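PDB 4L63: ECXA from Escherichia coli, which is probably a zinc metallopeptidase of the metzincin type, binding one zinc ion through three histidines. Local coordinates for residues 28-40 with 71-83. Numbering follows the deposited sequence.
Sequences IYGPVINYTVPDE and WAPSGIRVQQVSS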
ATOM      1  N   ILE A  28      25.343  12.350 -12.544  1.00 72.16           N
ATOM      2  CA  ILE A  28      26.322  11.564 -13.283  1.00 73.09           C
ATOM      3  C   ILE A  28      26.354  11.928 -14.769  1.00 80.95           C
ATOM      4  O   ILE A  28      27.428  12.123 -15.338  1.00 78.27           O
ATOM      5  CB  ILE A  28      26.052  10.046 -13.127  1.00 69.72           C
ATOM      6  CG1 ILE A  28      26.336   9.602 -11.689  1.00 68.24           C
ATOM      7  CG2 ILE A  28      26.913   9.248 -14.087  1.00 70.85           C
ATOM      8  CD1 ILE A  28      25.881   8.174 -11.376  1.00 64.80           C
ATOM      9  N   TYR A  29      25.185  12.034 -15.392  1.00 74.11           N
ATOM     10  CA  TYR A  29      25.118  12.272 -16.832  1.00 76.14           C
ATOM     11  C   TYR A  29      24.869  13.736 -17.204  1.00 79.84           C
ATOM     12  O   TYR A  29      25.095  14.143 -18.347  1.00 81.76           O
ATOM     13  CB  TYR A  29      24.026  11.401 -17.454  1.00 73.53           C
ATOM     14  CG  TYR A  29      24.261   9.915 -17.294  1.00 76.21           C
ATOM     15  CD1 TYR A  29      25.496   9.347 -17.598  1.00 72.49           C
ATOM     16  CD2 TYR A  29      23.249   9.079 -16.838  1.00 67.51           C
ATOM     17  CE1 TYR A  29      25.713   7.989 -17.455  1.00 70.47           C
ATOM     18  CE2 TYR A  29      23.456   7.716 -16.690  1.00 65.46           C
ATOM     19  CZ  TYR A  29      24.689   7.177 -16.998  1.00 70.40           C
ATOM     20  OH  TYR A  29      24.894   5.822 -16.852  1.00 65.14           O
ATOM     21  N   GLY A  30      24.417  14.522 -16.235  1.00 78.76           N
ATOM     22  CA  GLY A  30      23.916  15.857 -16.512  1.00 81.15           C
ATOM     23  C   GLY A  30      22.408  15.774 -16.659  1.00 78.90           C
ATOM     24  O   GLY A  30      21.846  14.672 -16.650  1.00 78.86           O
ATOM     25  N   PRO A  31      21.737  16.931 -16.780  1.00 80.70           N
ATOM     26  CA  PRO A  31      20.282  16.970 -16.974  1.00 79.15           C
ATOM     27  C   PRO A  31      19.836  16.236 -18.241  1.00 80.83           C
ATOM     28  O   PRO A  31      18.710  15.733 -18.296  1.00 76.43           O
ATOM     29  CB  PRO A  31      19.983  18.470 -17.079  1.00 82.43           C
ATOM     30  CG  PRO A  31      21.115  19.132 -16.365  1.00 86.61           C
ATOM     31  CD  PRO A  31      22.314  18.282 -16.664  1.00 86.89           C
ATOM     32  N   VAL A  32      20.720  16.176 -19.235  1.00 81.07           N
ATOM     33  CA  VAL A  32      20.450  15.496 -20.501  1.00 81.21           C
ATOM     34  C   VAL A  32      21.481  14.393 -20.760  1.00 83.97           C
ATOM     35  O   VAL A  32      22.685  14.608 -20.604  1.00 82.36           O
ATOM     36  CB  VAL A  32      20.452  16.492 -21.682  1.00 85.90           C
ATOM     37  CG1 VAL A  32      21.741  17.302 -21.695  1.00 92.52           C
ATOM     38  CG2 VAL A  32      20.256  15.755 -23.001  1.00 87.44           C
ATOM     39  N   ILE A  33      21.015  13.206 -21.139  1.00 81.63           N
ATOM     40  CA  ILE A  33      21.933  12.088 -21.337  1.00 77.54           C
ATOM     41  C   ILE A  33      22.485  12.045 -22.763  1.00 80.61           C
ATOM     42  O   ILE A  33      21.796  11.653 -23.711  1.00 80.70           O
ATOM     43  CB  ILE A  33      21.264  10.741 -20.986  1.00 73.65           C
ATOM     44  CG1 ILE A  33      20.934  10.710 -19.491  1.00 70.84           C
ATOM     45  CG2 ILE A  33      22.161   9.574 -21.371  1.00 73.42           C
ATOM     46  CD1 ILE A  33      20.336   9.398 -19.012  1.00 67.15           C
ATOM     47  N   ASN A  34      23.741  12.461 -22.892  1.00 83.37           N
ATOM     48  CA  ASN A  34      24.423  12.495 -24.171  1.00 86.73           C
ATOM     49  C   ASN A  34      24.993  11.116 -24.482  1.00 85.61           C
ATOM     50  O   ASN A  34      25.660  10.527 -23.641  1.00 84.08           O
ATOM     51  CB  ASN A  34      25.533  13.543 -24.118  1.00 90.40           C
ATOM     52  CG  ASN A  34      25.036  14.940 -24.423  1.00 95.97           C
ATOM     53  OD1 ASN A  34      23.933  15.129 -24.937  1.00 97.28           O
ATOM     54  ND2 ASN A  34      25.813  15.932 -24.010  1.00100.32           N
ATOM     55  N   TYR A  35      24.732  10.587 -25.671  1.00 93.49           N
ATOM     56  CA  TYR A  35      25.230   9.250 -25.979  1.00 91.72           C
ATOM     57  C   TYR A  35      25.692   9.077 -27.423  1.00 95.50           C
ATOM     58  O   TYR A  35      25.173   9.725 -28.332  1.00100.89           O
ATOM     59  CB  TYR A  35      24.164   8.208 -25.647  1.00 85.83           C
ATOM     60  CG  TYR A  35      22.945   8.249 -26.535  1.00 85.29           C
ATOM     61  CD1 TYR A  35      21.881   9.098 -26.249  1.00 84.06           C
ATOM     62  CD2 TYR A  35      22.843   7.420 -27.644  1.00 86.22           C
ATOM     63  CE1 TYR A  35      20.759   9.131 -27.052  1.00 81.77           C
ATOM     64  CE2 TYR A  35      21.727   7.448 -28.453  1.00 87.91           C
ATOM     65  CZ  TYR A  35      20.687   8.302 -28.152  1.00 88.89           C
ATOM     66  OH  TYR A  35      19.571   8.331 -28.955  1.00 83.51           O
ATOM     67  N   THR A  36      26.671   8.196 -27.622  1.00 91.31           N
ATOM     68  CA  THR A  36      27.209   7.929 -28.954  1.00 96.03           C
ATOM     69  C   THR A  36      26.776   6.560 -29.475  1.00 99.07           C
ATOM     70  O   THR A  36      26.710   5.587 -28.719  1.00 95.23           O
ATOM     71  CB  THR A  36      28.754   8.005 -28.972  1.00100.80           C
ATOM     72  OG1 THR A  36      29.307   6.843 -28.342  1.00 96.38           O
ATOM     73  CG2 THR A  36      29.248   9.260 -28.262  1.00100.27           C
ATOM     74  N   VAL A  37      26.468   6.497 -30.770  1.00106.24           N
ATOM     75  CA  VAL A  37      26.086   5.247 -31.425  1.00109.37           C
ATOM     76  C   VAL A  37      26.742   5.123 -32.805  1.00115.16           C
ATOM     77  O   VAL A  37      26.400   5.861 -33.729  1.00119.58           O
ATOM     78  CB  VAL A  37      24.555   5.124 -31.587  1.00105.07           C
ATOM     79  CG1 VAL A  37      24.204   3.854 -32.342  1.00102.50           C
ATOM     80  CG2 VAL A  37      23.866   5.137 -30.233  1.00100.65           C
ATOM     81  N   PRO A  38      27.607   4.146 -32.985  1.00117.06           N
ATOM     82  CA  PRO A  38      28.313   3.961 -34.253  1.00120.81           C
ATOM     83  C   PRO A  38      27.441   3.575 -35.453  1.00128.29           C
ATOM     84  O   PRO A  38      26.435   2.908 -35.295  1.00121.44           O
ATOM     85  CB  PRO A  38      29.302   2.868 -33.908  1.00118.51           C
ATOM     86  CG  PRO A  38      29.652   3.171 -32.477  1.00114.78           C
ATOM     87  CD  PRO A  38      28.483   3.875 -31.840  1.00111.15           C
ATOM     88  N   ASP A  39      27.882   3.975 -36.651  1.00138.96           N
ATOM     89  CA  ASP A  39      27.085   4.063 -37.885  1.00148.66           C
ATOM     90  C   ASP A  39      26.446   2.780 -38.373  1.00149.29           C
ATOM     91  O   ASP A  39      25.365   2.822 -38.957  1.00153.05           O
ATOM     92  CB  ASP A  39      27.923   4.651 -39.038  1.00153.60           C
ATOM     93  CG  ASP A  39      27.182   4.636 -40.403  1.00159.77           C
ATOM     94  OD1 ASP A  39      26.073   5.197 -40.492  1.00162.03           O
ATOM     95  OD2 ASP A  39      27.712   4.065 -41.380  1.00160.88           O
ATOM     96  N   GLU A  40      27.121   1.660 -38.204  1.00143.63           N
ATOM     97  CA  GLU A  40      26.672   0.431 -38.826  1.00137.13           C
ATOM     98  C   GLU A  40      25.281   0.045 -38.400  1.00132.28           C
ATOM     99  O   GLU A  40      24.859   0.316 -37.302  1.00123.84           O
ATOM    100  CB  GLU A  40      27.597  -0.714 -38.440  1.00132.45           C
ATOM    101  N   TRP A  71      11.710   4.700 -22.050  1.00 63.23           N
ATOM    102  CA  TRP A  71      12.029   5.058 -20.674  1.00 65.25           C
ATOM    103  C   TRP A  71      11.713   6.524 -20.388  1.00 68.44           C
ATOM    104  O   TRP A  71      11.802   6.977 -19.244  1.00 62.76           O
ATOM    105  CB  TRP A  71      13.503   4.764 -20.376  1.00 62.40           C
ATOM    106  CG  TRP A  71      13.838   3.309 -20.275  1.00 61.14           C
ATOM    107  CD1 TRP A  71      14.299   2.497 -21.273  1.00 60.78           C
ATOM    108  CD2 TRP A  71      13.742   2.492 -19.104  1.00 57.10           C
ATOM    109  NE1 TRP A  71      14.497   1.224 -20.793  1.00 58.46           N
ATOM    110  CE2 TRP A  71      14.158   1.193 -19.460  1.00 56.55           C
ATOM    111  CE3 TRP A  71      13.340   2.729 -17.784  1.00 55.31           C
ATOM    112  CZ2 TRP A  71      14.192   0.140 -18.554  1.00 53.44           C
ATOM    113  CZ3 TRP A  71      13.369   1.672 -16.876  1.00 52.60           C
ATOM    114  CH2 TRP A  71      13.790   0.399 -17.268  1.00 51.68           C
ATOM    115  N   ALA A  72      11.324   7.250 -21.433  1.00 66.01           N
ATOM    116  CA  ALA A  72      10.997   8.677 -21.338  1.00 68.00           C
ATOM    117  C   ALA A  72       9.947   9.052 -20.270  1.00 66.56           C
ATOM    118  O   ALA A  72      10.035  10.140 -19.698  1.00 67.70           O
ATOM    119  CB  ALA A  72      10.545   9.189 -22.705  1.00 70.61           C
ATOM    120  N   PRO A  73       8.947   8.179 -20.005  1.00 70.58           N
ATOM    121  CA  PRO A  73       8.021   8.491 -18.902  1.00 70.85           C
ATOM    122  C   PRO A  73       8.684   8.721 -17.535  1.00 68.93           C
ATOM    123  O   PRO A  73       8.040   9.278 -16.640  1.00 61.53           O
ATOM    124  CB  PRO A  73       7.122   7.253 -18.850  1.00 60.44           C
ATOM    125  CG  PRO A  73       7.072   6.791 -20.256  1.00 61.52           C
ATOM    126  CD  PRO A  73       8.433   7.066 -20.833  1.00 66.17           C
ATOM    127  N   SER A  74       9.938   8.307 -17.377  1.00 61.52           N
ATOM    128  CA  SER A  74      10.667   8.545 -16.135  1.00 60.78           C
ATOM    129  C   SER A  74      11.113  10.006 -15.996  1.00 63.38           C
ATOM    130  O   SER A  74      11.479  10.440 -14.905  1.00 63.09           O
ATOM    131  CB  SER A  74      11.885   7.629 -16.046  1.00 59.77           C
ATOM    132  OG  SER A  74      12.864   8.036 -16.976  1.00 62.17           O
ATOM    133  N   GLY A  75      11.087  10.758 -17.096  1.00 66.00           N
ATOM    134  CA  GLY A  75      11.400  12.180 -17.052  1.00 68.68           C
ATOM    135  C   GLY A  75      12.794  12.494 -17.553  1.00 75.07           C
ATOM    136  O   GLY A  75      13.187  13.655 -17.661  1.00 73.12           O
ATOM    137  N   ILE A  76      13.494  11.431 -17.943  1.00 69.58           N
ATOM    138  CA  ILE A  76      14.811  11.530 -18.544  1.00 75.72           C
ATOM    139  C   ILE A  76      14.741  12.133 -19.922  1.00 81.37           C
ATOM    140  O   ILE A  76      13.779  11.947 -20.642  1.00 81.16           O
ATOM    141  CB  ILE A  76      15.487  10.166 -18.734  1.00 74.09           C
ATOM    142  CG1 ILE A  76      14.579   9.213 -19.482  1.00 81.27           C
ATOM    143  CG2 ILE A  76      15.908   9.593 -17.401  1.00 72.96           C
ATOM    144  CD1 ILE A  76      15.291   8.348 -20.484  1.00 85.72           C
ATOM    145  N   ARG A  77      15.803  12.817 -20.300  1.00 86.03           N
ATOM    146  CA  ARG A  77      15.856  13.398 -21.638  1.00 88.39           C
ATOM    147  C   ARG A  77      17.214  13.152 -22.261  1.00 89.49           C
ATOM    148  O   ARG A  77      18.246  13.214 -21.590  1.00 89.72           O
ATOM    149  CB  ARG A  77      15.537  14.895 -21.608  1.00 88.27           C
ATOM    150  CG  ARG A  77      14.089  15.189 -21.250  1.00 88.61           C
ATOM    151  CD  ARG A  77      13.806  16.676 -21.234  1.00 96.91           C
ATOM    152  NE  ARG A  77      14.583  17.358 -20.204  1.00100.83           N
ATOM    153  CZ  ARG A  77      15.669  18.084 -20.449  1.00105.08           C
ATOM    154  NH1 ARG A  77      16.108  18.230 -21.693  1.00102.20           N
ATOM    155  NH2 ARG A  77      16.317  18.666 -19.450  1.00107.38           N
ATOM    156  N   VAL A  78      17.204  12.844 -23.552  1.00 90.36           N
ATOM    157  CA  VAL A  78      18.428  12.469 -24.239  1.00 91.71           C
ATOM    158  C   VAL A  78      18.687  13.143 -25.549  1.00 88.02           C
ATOM    159  O   VAL A  78      17.857  13.874 -26.089  1.00 89.77           O
ATOM    160  CB  VAL A  78      18.480  10.977 -24.549  1.00 82.54           C
ATOM    161  CG1 VAL A  78      18.322  10.169 -23.291  1.00 79.02           C
ATOM    162  CG2 VAL A  78      17.381  10.621 -25.544  1.00 82.59           C
ATOM    163  N   GLN A  79      19.842  12.787 -26.085  1.00 90.71           N
ATOM    164  CA  GLN A  79      20.350  13.406 -27.277  1.00 93.19           C
ATOM    165  C   GLN A  79      21.538  12.629 -27.803  1.00 94.19           C
ATOM    166  O   GLN A  79      22.550  12.459 -27.116  1.00 93.84           O
ATOM    167  CB  GLN A  79      20.729  14.837 -26.967  1.00 95.47           C
ATOM    168  CG  GLN A  79      21.211  15.627 -28.141  1.00101.73           C
ATOM    169  CD  GLN A  79      21.519  17.025 -27.717  1.00108.30           C
ATOM    170  OE1 GLN A  79      22.342  17.237 -26.828  1.00104.65           O
ATOM    171  NE2 GLN A  79      20.841  17.995 -28.318  1.00114.89           N
ATOM    172  N   GLN A  80      21.391  12.139 -29.026  1.00 98.04           N
ATOM    173  CA  GLN A  80      22.457  11.412 -29.675  1.00101.51           C
ATOM    174  C   GLN A  80      23.564  12.380 -30.060  1.00104.11           C
ATOM    175  O   GLN A  80      23.309  13.446 -30.624  1.00104.29           O
ATOM    176  CB  GLN A  80      21.933  10.677 -30.901  1.00104.41           C
ATOM    177  CG  GLN A  80      22.673   9.400 -31.181  1.00103.61           C
ATOM    178  CD  GLN A  80      22.245   8.749 -32.468  1.00105.14           C
ATOM    179  OE1 GLN A  80      21.861   9.421 -33.425  1.00116.44           O
ATOM    180  NE2 GLN A  80      22.250   7.422 -32.479  1.00103.46           N
ATOM    181  N   VAL A  81      24.794  12.003 -29.735  1.00103.01           N
ATOM    182  CA  VAL A  81      25.954  12.817 -30.040  1.00107.96           C
ATOM    183  C   VAL A  81      26.969  12.008 -30.836  1.00110.67           C
ATOM    184  O   VAL A  81      27.428  10.954 -30.390  1.00104.49           O
ATOM    185  CB  VAL A  81      26.609  13.359 -28.762  1.00103.70           C
ATOM    186  CG1 VAL A  81      27.907  14.057 -29.102  1.00108.56           C
ATOM    187  CG2 VAL A  81      25.665  14.316 -28.065  1.00102.60           C
ATOM    188  N   SER A  82      27.294  12.514 -32.022  1.00110.03           N
ATOM    189  CA  SER A  82      28.214  11.857 -32.941  1.00112.44           C
ATOM    190  C   SER A  82      29.544  11.538 -32.264  1.00113.97           C
ATOM    191  O   SER A  82      29.980  12.256 -31.363  1.00112.46           O
ATOM    192  CB  SER A  82      28.442  12.736 -34.177  1.00116.84           C
ATOM    193  OG  SER A  82      28.753  11.954 -35.313  1.00118.79           O
ATOM    194  N   SER A  83      30.174  10.451 -32.702  1.00117.63           N
ATOM    195  CA  SER A  83      31.450  10.006 -32.150  1.00120.94           C
ATOM    196  C   SER A  83      32.534  11.078 -32.262  1.00122.59           C
ATOM    197  O   SER A  83      32.554  11.860 -33.211  1.00124.42           O
ATOM    198  CB  SER A  83      31.909   8.729 -32.855  1.00122.86           C
ATOM    199  OG  SER A  83      30.826   7.830 -33.022  1.00120.33           O
TER
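Strands 33-36 and 78-80 pair in parallel at one margin of the mixed beta-sheet of what is probably a metzincin-type domain. Ile33 lies beside Val78, Asn34 beside Gln79 and Tyr35 beside Gln80. Four backbone bonds hold the pair. Ile33 N donates to Arg77 O at 2.8 Å. Gln79 N returns a longer, bent bond to Ile33 O, 3.3 Å with an N-H...O angle of 141°. Tyr35 uses both its backbone groups toward this strand: its N bonds to Gln79 O and its O accepts from Val81 N. Val81 N to Tyr35 O is short and nearly straight, 2.7 Å and 175°.

Tyr35 loses more surface to the other segment than any other residue here. Its CG sits between the backbone N and the carbonyl carbon (chi1 68°), which turns the ring across the neighbouring strand. Gln80 CA stands over one ring face in a CH-pi contact, 4.0 Å from the centroid of the Tyr35 ring. The Gln80 chain continues past the ring, with Gln80 CG 3.5 Å from Tyr35 CE2. Gln80 NE2 lies 3.4 Å from Val37 CB and is hydrogen-bonded to Ser61 OG of helix 60-70. At the ring edge, Val78 CB lies 3.9 Å from Tyr35 CE1. Val78 CG1 also packs on Ile33 CB. The opposite sheet face bears Asn34 and Gln79, whose side chains run side by side and point the same way.

Strand 78-80 is the outermost strand on this margin within the chain. Strand 33-36 lies between it and strand 91-96, and Thr36 makes backbone bonds to Val91 and Phe93. Helix 60-70 packs against the sheet face that bears Ile33, Tyr35, Val78 and Gln80; Val64 and Phe68 touch Tyr35, and Phe68 also touches Val78.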